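Local coordinates for protein vaginolysin (Gardnerella vaginalis, PDB 5IMY) that probably acts as a secreted, cholesterol-binding cytolysin that lyses host cells by inserting transmembrane beta strands into their membranes, at residues A[30-35]-A[251-256]; A[175-180]-A[187-192]; A[306-311]-A[330-335]. One frame throughout, in Å; residues are numbered along the deposited sequence.

Contact 1 of 3, residues A[30-35]-A[251-256]; sequences WDLQYD and RPPVYV
Tyr34 and Pro253 meet through one ordered water, the polar element of an otherwise apolar junction. Tyr34 OH lies 2.8 Å from the oxygen of water 1, and this water donates to Pro253 O over 2.9 Å. The water thus spans the gap between the phenol hydroxyl and the backbone of the opposite segment. The ring of the same tyrosine meets Pro252, which supplies a worked case of the proline-aromatic CH-pi contact. Pro252 CG sits over one face of the Tyr34 ring, 3.4 Å from the centroid and only 18° off the normal. It is displaced toward the CD2 side, where CG comes within 3.2 Å of Tyr34 CD2, a tight fit. Pro252 CB continues the cover further out, 3.4 Å from Tyr34 CE2, and so the CG-CB edge of the proline runs over the CD2-CE2 side of the ring. A chi1 of 50°, with CG lodged between the backbone N and the carbonyl carbon, swings the phenol over to the proline. Leu32 CB borders the same ring in its plane, while Leu32 CD1 meets Pro253 CD tip to tip, at 3.5 Å. Two successive prolines thus receive two different side chains, one aromatic and one branched. Beyond the pair, Phe354 meets the Tyr34 ring at about 40°, and Lys356 NZ bonds to Leu32 O. Pro253 also pairs its backbone with Val355. The loop following helix 22-30 is in this way laid against the start of strand 253-261, part of the large antiparallel sheet. With no direct hydrogen bond between the segments, their cohesion rests on dispersion, with the CH-pi contact of Pro252 CG on the phenol face adding to it, while the water links that phenol's hydroxyl to a backbone carbonyl.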
ATOM      1  N   TRP A  30      32.459  43.656  -1.217  1.00 46.82           N
ATOM      2  CA  TRP A  30      32.971  42.441  -1.843  1.00 46.08           C
ATOM      3  C   TRP A  30      33.420  41.418  -0.810  1.00 47.91           C
ATOM      4  O   TRP A  30      33.291  40.210  -1.042  1.00 53.28           O
ATOM      5  CB  TRP A  30      34.137  42.779  -2.773  1.00 46.62           C
ATOM      6  CG  TRP A  30      33.740  43.282  -4.129  1.00 42.85           C
ATOM      7  CD1 TRP A  30      32.618  42.952  -4.834  1.00 39.31           C
ATOM      8  CD2 TRP A  30      34.468  44.207  -4.943  1.00 46.30           C
ATOM      9  NE1 TRP A  30      32.607  43.610  -6.039  1.00 40.90           N
ATOM     10  CE2 TRP A  30      33.730  44.391  -6.129  1.00 46.46           C
ATOM     11  CE3 TRP A  30      35.673  44.898  -4.785  1.00 43.78           C
ATOM     12  CZ2 TRP A  30      34.157  45.236  -7.151  1.00 45.89           C
ATOM     13  CZ3 TRP A  30      36.096  45.735  -5.801  1.00 43.64           C
ATOM     14  CH2 TRP A  30      35.340  45.899  -6.968  1.00 43.57           C
ATOM     15  N   ASP A  31      33.946  41.871   0.325  1.00 49.05           N
ATOM     16  CA  ASP A  31      34.525  40.985   1.324  1.00 50.51           C
ATOM     17  C   ASP A  31      33.521  40.538   2.380  1.00 45.65           C
ATOM     18  O   ASP A  31      33.923  39.926   3.376  1.00 41.24           O
ATOM     19  CB  ASP A  31      35.718  41.667   1.998  1.00 55.07           C
ATOM     20  CG  ASP A  31      36.818  42.020   1.016  1.00 63.27           C
ATOM     21  OD1 ASP A  31      36.765  41.541  -0.137  1.00 70.99           O
ATOM     22  OD2 ASP A  31      37.738  42.774   1.399  1.00 59.97           O
ATOM     23  N   LEU A  32      32.236  40.829   2.195  1.00 49.26           N
ATOM     24  CA  LEU A  32      31.220  40.264   3.072  1.00 45.35           C
ATOM     25  C   LEU A  32      31.220  38.746   2.947  1.00 41.66           C
ATOM     26  O   LEU A  32      31.287  38.197   1.844  1.00 42.12           O
ATOM     27  CB  LEU A  32      29.839  40.819   2.723  1.00 48.46           C
ATOM     28  CG  LEU A  32      29.604  42.312   2.952  1.00 45.54           C
ATOM     29  CD1 LEU A  32      28.341  42.750   2.230  1.00 36.78           C
ATOM     30  CD2 LEU A  32      29.510  42.635   4.435  1.00 43.16           C
ATOM     31  N   GLN A  33      31.154  38.065   4.088  1.00 45.67           N
ATOM     32  CA  GLN A  33      31.204  36.608   4.144  1.00 51.85           C
ATOM     33  C   GLN A  33      29.903  36.089   4.740  1.00 54.52           C
ATOM     34  O   GLN A  33      29.684  36.195   5.951  1.00 57.24           O
ATOM     35  CB  GLN A  33      32.396  36.136   4.971  1.00 58.55           C
ATOM     36  CG  GLN A  33      33.663  35.914   4.171  1.00 62.16           C
ATOM     37  CD  GLN A  33      34.857  35.628   5.058  1.00 79.55           C
ATOM     38  OE1 GLN A  33      35.190  36.417   5.943  1.00 84.17           O
ATOM     39  NE2 GLN A  33      35.504  34.492   4.830  1.00 75.65           N
ATOM     40  N   TYR A  34      29.049  35.514   3.895  1.00 55.31           N
ATOM     41  CA  TYR A  34      27.825  34.881   4.356  1.00 48.49           C
ATOM     42  C   TYR A  34      27.545  33.653   3.506  1.00 47.43           C
ATOM     43  O   TYR A  34      28.081  33.489   2.408  1.00 47.80           O
ATOM     44  CB  TYR A  34      26.630  35.845   4.303  1.00 48.06           C
ATOM     45  CG  TYR A  34      26.470  36.552   2.979  1.00 47.03           C
ATOM     46  CD1 TYR A  34      25.627  36.049   1.996  1.00 44.63           C
ATOM     47  CD2 TYR A  34      27.162  37.725   2.713  1.00 42.96           C
ATOM     48  CE1 TYR A  34      25.478  36.695   0.784  1.00 43.18           C
ATOM     49  CE2 TYR A  34      27.021  38.381   1.506  1.00 43.25           C
ATOM     50  CZ  TYR A  34      26.176  37.862   0.543  1.00 38.25           C
ATOM     51  OH  TYR A  34      26.032  38.512  -0.663  1.00 39.05           O
ATOM     52  N   ASP A  35      26.707  32.774   4.048  1.00 48.10           N
ATOM     53  CA  ASP A  35      26.238  31.587   3.338  1.00 61.14           C
ATOM     54  C   ASP A  35      24.926  31.967   2.663  1.00 68.82           C
ATOM     55  O   ASP A  35      23.880  32.039   3.314  1.00 63.45           O
ATOM     56  CB  ASP A  35      26.072  30.421   4.308  1.00 57.82           C
ATOM     57  CG  ASP A  35      25.185  29.317   3.760  1.00 60.90           C
ATOM     58  OD1 ASP A  35      24.613  28.561   4.572  1.00 64.78           O
ATOM     59  OD2 ASP A  35      25.058  29.199   2.523  1.00 62.19           O
ATOM     60  N   ARG A 251      23.674  40.508   7.826  1.00 47.93           N
ATOM     61  CA  ARG A 251      22.507  40.987   7.083  1.00 43.50           C
ATOM     62  C   ARG A 251      23.011  41.669   5.823  1.00 42.55           C
ATOM     63  O   ARG A 251      23.056  42.902   5.736  1.00 40.20           O
ATOM     64  CB  ARG A 251      21.663  41.939   7.932  1.00 41.28           C
ATOM     65  CG  ARG A 251      20.972  41.257   9.104  1.00 45.91           C
ATOM     66  CD  ARG A 251      20.667  42.224  10.225  1.00 58.49           C
ATOM     67  NE  ARG A 251      21.886  42.815  10.771  1.00 63.49           N
ATOM     68  CZ  ARG A 251      22.010  43.287  12.008  1.00 66.83           C
ATOM     69  NH1 ARG A 251      20.991  43.232  12.856  1.00 81.22           N
ATOM     70  NH2 ARG A 251      23.165  43.806  12.402  1.00 62.07           N
ATOM     71  N   PRO A 252      23.411  40.893   4.820  1.00 40.81           N
ATOM     72  CA  PRO A 252      24.039  41.481   3.633  1.00 37.55           C
ATOM     73  C   PRO A 252      23.043  42.295   2.829  1.00 35.01           C
ATOM     74  O   PRO A 252      21.825  42.183   3.033  1.00 33.98           O
ATOM     75  CB  PRO A 252      24.524  40.257   2.839  1.00 40.04           C
ATOM     76  CG  PRO A 252      24.455  39.108   3.791  1.00 40.67           C
ATOM     77  CD  PRO A 252      23.354  39.426   4.737  1.00 39.67           C
ATOM     78  N   PRO A 253      23.521  43.127   1.908  1.00 32.15           N
ATOM     79  CA  PRO A 253      22.617  43.922   1.073  1.00 34.08           C
ATOM     80  C   PRO A 253      22.189  43.213  -0.203  1.00 33.24           C
ATOM     81  O   PRO A 253      22.939  42.451  -0.816  1.00 35.62           O
ATOM     82  CB  PRO A 253      23.464  45.160   0.745  1.00 32.75           C
ATOM     83  CG  PRO A 253      24.862  44.659   0.756  1.00 32.95           C
ATOM     84  CD  PRO A 253      24.922  43.563   1.779  1.00 36.16           C
ATOM     85  N   VAL A 254      20.947  43.490  -0.598  1.00 28.79           N
ATOM     86  CA  VAL A 254      20.384  43.011  -1.852  1.00 36.92           C
ATOM     87  C   VAL A 254      19.675  44.177  -2.526  1.00 31.38           C
ATOM     88  O   VAL A 254      19.338  45.180  -1.891  1.00 31.78           O
ATOM     89  CB  VAL A 254      19.405  41.832  -1.652  1.00 29.38           C
ATOM     90  CG1 VAL A 254      20.081  40.701  -0.902  1.00 33.83           C
ATOM     91  CG2 VAL A 254      18.153  42.284  -0.910  1.00 28.68           C
ATOM     92  N   TYR A 255      19.440  44.032  -3.829  1.00 36.00           N
ATOM     93  CA  TYR A 255      18.690  45.031  -4.574  1.00 31.06           C
ATOM     94  C   TYR A 255      17.683  44.347  -5.486  1.00 32.94           C
ATOM     95  O   TYR A 255      17.931  43.258  -6.013  1.00 35.69           O
ATOM     96  CB  TYR A 255      19.608  45.947  -5.398  1.00 27.66           C
ATOM     97  CG  TYR A 255      20.356  45.265  -6.525  1.00 30.13           C
ATOM     98  CD1 TYR A 255      19.881  45.311  -7.831  1.00 34.19           C
ATOM     99  CD2 TYR A 255      21.545  44.592  -6.285  1.00 34.33           C
ATOM    100  CE1 TYR A 255      20.567  44.697  -8.863  1.00 33.21           C
ATOM    101  CE2 TYR A 255      22.238  43.977  -7.311  1.00 32.81           C
ATOM    102  CZ  TYR A 255      21.746  44.034  -8.595  1.00 34.59           C
ATOM    103  OH  TYR A 255      22.437  43.420  -9.612  1.00 41.03           O
ATOM    104  N   VAL A 256      16.536  45.000  -5.657  1.00 34.23           N
ATOM    105  CA  VAL A 256      15.483  44.510  -6.535  1.00 28.58           C
ATOM    106  C   VAL A 256      15.972  44.607  -7.974  1.00 28.37           C
ATOM    107  O   VAL A 256      15.945  45.684  -8.578  1.00 31.99           O
ATOM    108  CB  VAL A 256      14.179  45.304  -6.333  1.00 30.40           C
ATOM    109  CG1 VAL A 256      13.064  44.743  -7.210  1.00 30.55           C
ATOM    110  CG2 VAL A 256      13.773  45.286  -4.860  1.00 28.49           C
TER
HETATM  111  O   HOH W   1      25.634  41.309  -0.804  1.00 38.05           O

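Contact 2 of 3, residues A[175-180]-A[187-192]; sequences QSMNQL and DFAKIG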
ATOM      1  N   GLN A 175      -3.356  21.523   2.909  1.00 39.07           N
ATOM      2  CA  GLN A 175      -3.172  20.600   4.024  1.00 37.55           C
ATOM      3  C   GLN A 175      -3.003  21.312   5.357  1.00 40.22           C
ATOM      4  O   GLN A 175      -3.575  20.870   6.356  1.00 38.37           O
ATOM      5  CB  GLN A 175      -1.954  19.702   3.752  1.00 37.23           C
ATOM      6  CG  GLN A 175      -2.144  18.753   2.576  1.00 39.25           C
ATOM      7  CD  GLN A 175      -3.228  17.723   2.834  1.00 39.83           C
ATOM      8  OE1 GLN A 175      -3.565  17.429   3.980  1.00 33.71           O
ATOM      9  NE2 GLN A 175      -3.778  17.168   1.762  1.00 41.21           N
ATOM     10  N   SER A 176      -2.234  22.397   5.400  1.00 40.38           N
ATOM     11  CA  SER A 176      -2.084  23.178   6.619  1.00 35.73           C
ATOM     12  C   SER A 176      -1.630  24.578   6.240  1.00 36.22           C
ATOM     13  O   SER A 176      -0.939  24.770   5.237  1.00 38.26           O
ATOM     14  CB  SER A 176      -1.079  22.537   7.583  1.00 39.43           C
ATOM     15  OG  SER A 176       0.244  22.649   7.088  1.00 38.78           O
ATOM     16  N   MET A 177      -2.030  25.555   7.053  1.00 41.19           N
ATOM     17  CA  MET A 177      -1.631  26.931   6.792  1.00 39.30           C
ATOM     18  C   MET A 177      -0.117  27.098   6.818  1.00 40.92           C
ATOM     19  O   MET A 177       0.399  28.055   6.232  1.00 45.02           O
ATOM     20  CB  MET A 177      -2.276  27.871   7.814  1.00 38.18           C
ATOM     21  CG  MET A 177      -2.068  29.347   7.516  1.00 48.08           C
ATOM     22  SD  MET A 177      -2.735  29.844   5.915  1.00 64.47           S
ATOM     23  CE  MET A 177      -4.491  29.627   6.194  1.00 53.39           C
ATOM     24  N   ASN A 178       0.605  26.187   7.473  1.00 33.96           N
ATOM     25  CA  ASN A 178       2.055  26.305   7.566  1.00 39.61           C
ATOM     26  C   ASN A 178       2.751  25.796   6.307  1.00 39.08           C
ATOM     27  O   ASN A 178       3.707  26.421   5.835  1.00 42.92           O
ATOM     28  CB  ASN A 178       2.562  25.559   8.800  1.00 46.20           C
ATOM     29  CG  ASN A 178       2.807  26.480   9.979  1.00 50.15           C
ATOM     30  OD1 ASN A 178       2.423  27.651   9.963  1.00 49.23           O
ATOM     31  ND2 ASN A 178       3.449  25.953  11.016  1.00 61.67           N
ATOM     32  N   GLN A 179       2.302  24.668   5.748  1.00 37.69           N
ATOM     33  CA  GLN A 179       2.919  24.183   4.518  1.00 38.14           C
ATOM     34  C   GLN A 179       2.587  25.089   3.338  1.00 38.06           C
ATOM     35  O   GLN A 179       3.411  25.245   2.429  1.00 32.61           O
ATOM     36  CB  GLN A 179       2.489  22.743   4.233  1.00 36.93           C
ATOM     37  CG  GLN A 179       1.005  22.562   3.956  1.00 43.49           C
ATOM     38  CD  GLN A 179       0.703  22.220   2.508  1.00 34.57           C
ATOM     39  OE1 GLN A 179       1.554  21.717   1.778  1.00 44.81           O
ATOM     40  NE2 GLN A 179      -0.522  22.497   2.087  1.00 38.76           N
ATOM     41  N   LEU A 180       1.400  25.701   3.338  1.00 36.32           N
ATOM     42  CA  LEU A 180       1.057  26.643   2.277  1.00 36.55           C
ATOM     43  C   LEU A 180       1.847  27.938   2.411  1.00 36.38           C
ATOM     44  O   LEU A 180       2.238  28.540   1.403  1.00 36.37           O
ATOM     45  CB  LEU A 180      -0.446  26.924   2.287  1.00 38.63           C
ATOM     46  CG  LEU A 180      -1.347  25.735   1.940  1.00 37.67           C
ATOM     47  CD1 LEU A 180      -2.810  26.126   2.052  1.00 36.96           C
ATOM     48  CD2 LEU A 180      -1.044  25.203   0.545  1.00 33.61           C
ATOM     49  N   ASP A 187       3.382  35.344   4.181  1.00 39.28           N
ATOM     50  CA  ASP A 187       2.161  36.124   4.338  1.00 44.77           C
ATOM     51  C   ASP A 187       0.980  35.517   3.583  1.00 44.66           C
ATOM     52  O   ASP A 187       0.043  36.239   3.226  1.00 47.40           O
ATOM     53  CB  ASP A 187       2.395  37.564   3.881  1.00 45.11           C
ATOM     54  CG  ASP A 187       2.809  37.655   2.424  1.00 44.94           C
ATOM     55  OD1 ASP A 187       3.292  36.642   1.878  1.00 46.81           O
ATOM     56  OD2 ASP A 187       2.655  38.741   1.828  1.00 50.05           O
ATOM     57  N   PHE A 188       0.998  34.203   3.337  1.00 44.73           N
ATOM     58  CA  PHE A 188      -0.131  33.572   2.656  1.00 44.97           C
ATOM     59  C   PHE A 188      -1.403  33.708   3.478  1.00 45.02           C
ATOM     60  O   PHE A 188      -2.439  34.152   2.971  1.00 53.90           O
ATOM     61  CB  PHE A 188       0.159  32.101   2.367  1.00 44.37           C
ATOM     62  CG  PHE A 188      -0.990  31.391   1.706  1.00 46.67           C
ATOM     63  CD1 PHE A 188      -1.254  31.584   0.361  1.00 43.46           C
ATOM     64  CD2 PHE A 188      -1.817  30.551   2.434  1.00 48.37           C
ATOM     65  CE1 PHE A 188      -2.315  30.942  -0.251  1.00 44.51           C
ATOM     66  CE2 PHE A 188      -2.879  29.906   1.827  1.00 48.15           C
ATOM     67  CZ  PHE A 188      -3.128  30.103   0.483  1.00 48.43           C
ATOM     68  N   ALA A 189      -1.350  33.316   4.751  1.00 42.22           N
ATOM     69  CA  ALA A 189      -2.373  33.748   5.689  1.00 45.78           C
ATOM     70  C   ALA A 189      -2.522  35.257   5.573  1.00 58.20           C
ATOM     71  O   ALA A 189      -1.537  35.969   5.371  1.00 63.38           O
ATOM     72  CB  ALA A 189      -1.994  33.345   7.116  1.00 42.30           C
ATOM     73  N   LYS A 190      -3.762  35.737   5.703  1.00 58.13           N
ATOM     74  CA  LYS A 190      -4.157  37.097   5.333  1.00 56.89           C
ATOM     75  C   LYS A 190      -4.498  37.134   3.850  1.00 54.78           C
ATOM     76  O   LYS A 190      -5.606  37.525   3.473  1.00 64.70           O
ATOM     77  CB  LYS A 190      -3.066  38.134   5.651  1.00 65.40           C
ATOM     78  CG  LYS A 190      -3.329  39.541   5.145  1.00 75.69           C
ATOM     79  CD  LYS A 190      -4.257  40.329   6.045  1.00 72.04           C
ATOM     80  CE  LYS A 190      -4.091  41.825   5.829  1.00 64.78           C
ATOM     81  NZ  LYS A 190      -3.879  42.540   7.116  1.00 67.13           N
ATOM     82  N   ILE A 191      -3.553  36.722   3.001  1.00 54.12           N
ATOM     83  CA  ILE A 191      -3.805  36.695   1.567  1.00 56.70           C
ATOM     84  C   ILE A 191      -4.793  35.597   1.198  1.00 54.14           C
ATOM     85  O   ILE A 191      -5.463  35.697   0.164  1.00 53.13           O
ATOM     86  CB  ILE A 191      -2.483  36.516   0.791  1.00 58.27           C
ATOM     87  CG1 ILE A 191      -1.527  37.675   1.091  1.00 53.98           C
ATOM     88  CG2 ILE A 191      -2.746  36.425  -0.716  1.00 55.15           C
ATOM     89  CD1 ILE A 191      -0.140  37.513   0.485  1.00 56.09           C
ATOM     90  N   GLY A 192      -4.913  34.558   2.023  1.00 55.19           N
ATOM     91  CA  GLY A 192      -5.676  33.382   1.653  1.00 53.60           C
ATOM     92  C   GLY A 192      -6.978  33.173   2.401  1.00 53.55           C
ATOM     93  O   GLY A 192      -7.737  32.259   2.065  1.00 64.70           O
TER
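Phe188 is the bump of this contact, and the hollow that takes it is formed by Met177 and Leu180, which lie about one helical turn apart. The rim of the ring, at CD2 and CE2, fits into the corner between the two side chains. Met177 SD approaches the edge of the Phe188 ring, 5.0 Å from the centroid and 81° off the normal. This is a Met-aromatic contact of the edge type, in which SD stands 3.7 Å from Phe188 CD2. Leu180 CD1 comes obliquely to within 3.8 Å of Phe188 CE2, and Leu180 CB backs both rim atoms. The ring projects into this niche because its CG stands anti to the backbone N, with chi1 at 178°. A second, shallower fit lies alongside. The Met177 chain starts out extended and then folds at chi2 and again at chi3, and its sulfur lies in the notch between the Phe188 rim and the methyl of Ala189, where SD is 3.8 Å from Ala189 CB. The neighbourhood completes the cluster: Phe184 meets the ring of Phe188, Ile197 touches it, and Phe199 of helix 199-203 lies against both Met177 and Leu180. No hydrogen bond crosses the contact; within segment 175-180, Ser176 OG accepts from Gln179 N over 3.2 Å at an N-H...O angle of 166°. That bond is a serine N-cap, fixing the start of helix 177-184 just as it presents Met177 for packing. Short helices in succession, gathered around an aromatic cluster and lying in sequence between strands 166-173 and 208-223, are consistent with the first of the helical bundles that, in cholesterol-dependent cytolysins, refold into transmembrane hairpins.

Contact 3 of 3, residues A[306-311]-A[330-335]; sequences VCAVIL and KALIQE. Unlike the reference sequence in segment 306-311: Cys307 (reference Thr).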
ATOM      1  N   VAL A 306     -14.721  26.215  -7.985  1.00 44.80           N
ATOM      2  CA  VAL A 306     -13.576  27.086  -8.226  1.00 45.32           C
ATOM      3  C   VAL A 306     -13.827  28.417  -7.533  1.00 45.29           C
ATOM      4  O   VAL A 306     -14.873  29.042  -7.735  1.00 48.34           O
ATOM      5  CB  VAL A 306     -13.319  27.288  -9.732  1.00 45.34           C
ATOM      6  CG1 VAL A 306     -12.378  28.469  -9.980  1.00 51.68           C
ATOM      7  CG2 VAL A 306     -12.727  26.021 -10.331  1.00 47.55           C
ATOM      8  N   CYS A 307     -12.863  28.846  -6.722  1.00 52.60           N
ATOM      9  CA  CYS A 307     -12.943  30.087  -5.962  1.00 50.18           C
ATOM     10  C   CYS A 307     -11.661  30.866  -6.213  1.00 51.61           C
ATOM     11  O   CYS A 307     -10.577  30.413  -5.831  1.00 47.17           O
ATOM     12  CB  CYS A 307     -13.140  29.790  -4.472  1.00 62.49           C
ATOM     13  SG  CYS A 307     -12.807  31.143  -3.312  1.00 89.34           S
ATOM     14  N   ALA A 308     -11.784  32.025  -6.860  1.00 50.56           N
ATOM     15  CA  ALA A 308     -10.635  32.790  -7.334  1.00 49.31           C
ATOM     16  C   ALA A 308     -10.712  34.203  -6.787  1.00 51.79           C
ATOM     17  O   ALA A 308     -11.697  34.902  -7.033  1.00 56.93           O
ATOM     18  CB  ALA A 308     -10.593  32.830  -8.862  1.00 42.99           C
ATOM     19  N   VAL A 309      -9.673  34.634  -6.077  1.00 48.15           N
ATOM     20  CA  VAL A 309      -9.558  36.011  -5.611  1.00 55.97           C
ATOM     21  C   VAL A 309      -8.416  36.664  -6.374  1.00 49.23           C
ATOM     22  O   VAL A 309      -7.307  36.121  -6.438  1.00 42.42           O
ATOM     23  CB  VAL A 309      -9.337  36.092  -4.090  1.00 59.30           C
ATOM     24  CG1 VAL A 309     -10.316  35.175  -3.377  1.00 59.60           C
ATOM     25  CG2 VAL A 309      -7.892  35.763  -3.701  1.00 53.97           C
ATOM     26  N   ILE A 310      -8.694  37.819  -6.959  1.00 55.68           N
ATOM     27  CA  ILE A 310      -7.739  38.532  -7.798  1.00 57.08           C
ATOM     28  C   ILE A 310      -7.206  39.723  -7.018  1.00 57.72           C
ATOM     29  O   ILE A 310      -7.939  40.362  -6.255  1.00 67.30           O
ATOM     30  CB  ILE A 310      -8.401  38.959  -9.122  1.00 56.27           C
ATOM     31  CG1 ILE A 310      -8.989  37.724  -9.819  1.00 59.57           C
ATOM     32  CG2 ILE A 310      -7.395  39.649 -10.032  1.00 53.08           C
ATOM     33  CD1 ILE A 310      -9.918  38.029 -10.967  1.00 58.80           C
ATOM     34  N   LEU A 311      -5.921  40.012  -7.199  1.00 60.99           N
ATOM     35  CA  LEU A 311      -5.217  41.021  -6.419  1.00 61.22           C
ATOM     36  C   LEU A 311      -4.884  42.218  -7.299  1.00 66.27           C
ATOM     37  O   LEU A 311      -4.427  42.058  -8.435  1.00 60.76           O
ATOM     38  CB  LEU A 311      -3.930  40.452  -5.814  1.00 56.57           C
ATOM     39  CG  LEU A 311      -3.754  38.929  -5.833  1.00 51.36           C
ATOM     40  CD1 LEU A 311      -2.291  38.568  -5.670  1.00 53.38           C
ATOM     41  CD2 LEU A 311      -4.597  38.273  -4.749  1.00 51.92           C
ATOM     42  N   LYS A 330     -11.249  29.426 -16.726  1.00 57.39           N
ATOM     43  CA  LYS A 330     -10.728  29.644 -18.071  1.00 59.30           C
ATOM     44  C   LYS A 330     -11.150  30.990 -18.644  1.00 59.48           C
ATOM     45  O   LYS A 330     -10.458  31.519 -19.523  1.00 53.12           O
ATOM     46  CB  LYS A 330     -11.174  28.507 -18.993  1.00 53.25           C
ATOM     47  CG  LYS A 330     -10.751  27.132 -18.497  1.00 58.75           C
ATOM     48  CD  LYS A 330     -10.309  26.213 -19.624  1.00 69.66           C
ATOM     49  CE  LYS A 330      -8.978  26.649 -20.217  1.00 72.86           C
ATOM     50  NZ  LYS A 330      -8.302  25.540 -20.947  1.00 68.30           N
ATOM     51  N   ALA A 331     -12.259  31.561 -18.171  1.00 50.49           N
ATOM     52  CA  ALA A 331     -12.617  32.914 -18.582  1.00 53.34           C
ATOM     53  C   ALA A 331     -11.693  33.942 -17.939  1.00 58.08           C
ATOM     54  O   ALA A 331     -11.217  34.863 -18.612  1.00 59.54           O
ATOM     55  CB  ALA A 331     -14.074  33.206 -18.224  1.00 58.38           C
ATOM     56  N   LEU A 332     -11.424  33.796 -16.639  1.00 55.98           N
ATOM     57  CA  LEU A 332     -10.530  34.727 -15.957  1.00 57.96           C
ATOM     58  C   LEU A 332      -9.130  34.697 -16.555  1.00 53.21           C
ATOM     59  O   LEU A 332      -8.453  35.730 -16.597  1.00 59.14           O
ATOM     60  CB  LEU A 332     -10.475  34.402 -14.464  1.00 56.01           C
ATOM     61  CG  LEU A 332     -11.792  34.561 -13.697  1.00 60.37           C
ATOM     62  CD1 LEU A 332     -11.655  34.020 -12.283  1.00 48.98           C
ATOM     63  CD2 LEU A 332     -12.236  36.017 -13.670  1.00 63.57           C
ATOM     64  N   ILE A 333      -8.677  33.531 -17.017  1.00 52.45           N
ATOM     65  CA  ILE A 333      -7.369  33.444 -17.663  1.00 47.35           C
ATOM     66  C   ILE A 333      -7.358  34.263 -18.945  1.00 57.73           C
ATOM     67  O   ILE A 333      -6.501  35.131 -19.143  1.00 56.57           O
ATOM     68  CB  ILE A 333      -7.005  31.972 -17.939  1.00 45.15           C
ATOM     69  CG1 ILE A 333      -7.020  31.145 -16.647  1.00 48.94           C
ATOM     70  CG2 ILE A 333      -5.645  31.874 -18.621  1.00 43.34           C
ATOM     71  CD1 ILE A 333      -6.249  31.751 -15.496  1.00 44.67           C
ATOM     72  N   GLN A 334      -8.314  33.998 -19.837  1.00 59.55           N
ATOM     73  CA  GLN A 334      -8.309  34.612 -21.157  1.00 61.67           C
ATOM     74  C   GLN A 334      -8.640  36.098 -21.123  1.00 57.34           C
ATOM     75  O   GLN A 334      -8.430  36.780 -22.131  1.00 63.52           O
ATOM     76  CB  GLN A 334      -9.293  33.882 -22.072  1.00 70.26           C
ATOM     77  CG  GLN A 334      -8.813  33.743 -23.507  1.00 86.73           C
ATOM     78  CD  GLN A 334      -7.524  32.949 -23.614  1.00 88.91           C
ATOM     79  OE1 GLN A 334      -7.241  32.090 -22.778  1.00 93.27           O
ATOM     80  NE2 GLN A 334      -6.731  33.241 -24.637  1.00 84.94           N
ATOM     81  N   GLU A 335      -9.153  36.616 -20.004  1.00 55.68           N
ATOM     82  CA  GLU A 335      -9.373  38.054 -19.897  1.00 65.06           C
ATOM     83  C   GLU A 335      -8.061  38.807 -19.719  1.00 60.87           C
ATOM     84  O   GLU A 335      -7.948  39.962 -20.145  1.00 62.23           O
ATOM     85  CB  GLU A 335     -10.331  38.354 -18.740  1.00 71.01           C
ATOM     86  CG  GLU A 335     -10.337  39.811 -18.265  1.00 76.74           C
ATOM     87  CD  GLU A 335     -11.734  40.384 -18.126  1.00 75.80           C
ATOM     88  OE1 GLU A 335     -12.573  40.136 -19.020  1.00 75.39           O
ATOM     89  OE2 GLU A 335     -11.992  41.091 -17.125  1.00 79.40           O
TER
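Ala308 and Ile310, two residues apart and therefore on the same face of strand 305-311, receive a single side chain of helix 326-335, that of Leu332. Apolar packing is the whole of the direct contact, and the leucine divides it between its two methyls. The small side chain of Ala308 meets one branch of the fork, its CB lying 3.8 Å from Leu332 CD1. The other branch, Leu332 CD2, turns instead to the end of Ile310, where the isoleucine CD1 lies 4.1 Å away, and the two chains meet at a slant. Leu332 holds its CG anti to the carbonyl carbon (chi1 -64°), a setting that spreads the fork over the strand; Ile310 extends CG1 and CD1 to meet it. Hydrogen bonds work around this patch and not through it. Strand 305-311 is paired with strand 263-271, and Val306 bonds by its backbone to Gly324. The helix is tied to the same sheet by Arg263 NH1, which bonds to Leu332 O, and more weakly by Gln216 NE2 to Ile333 O. Met265 adds a further apolar link, touching both Ile310 and Ile333. Covalent attachment is the third kind: Cys307, where the reference sequence has threonine, forms a disulfide with Cys322 just ahead of the helix. In cytolysins of this family the strand in this place is thought to shed the short segment covering its edge before it pairs with a neighbouring monomer. The direct strand-helix contact here is purely apolar and small, so it contributes no directional bond; Arg263 and Met265 add to the hold, and the disulfide would be expected to keep Cys322 at the strand.

Overall arrangement
The three contacts belong to one stretch of the cytolysin sequence yet differ in setting. Contact 1 is buried locally but lies far from the chain centre, about 33 Å away from its own centre; contacts 2 and 3 are nearer the middle and only partly buried. Contacts 1 and 3 both involve the large antiparallel sheet, at places whose centres are 39 Å apart, one against a loop and the other against a helix. Contact 2 joins two helices instead, and its nearest atoms come within about 5 Å of contact 3 without touching. Chemistry follows place: a water and a proline packed on a tyrosine face for the loop, sulfur and aromatic edge between helices, plain aliphatic methyls between helix and strand.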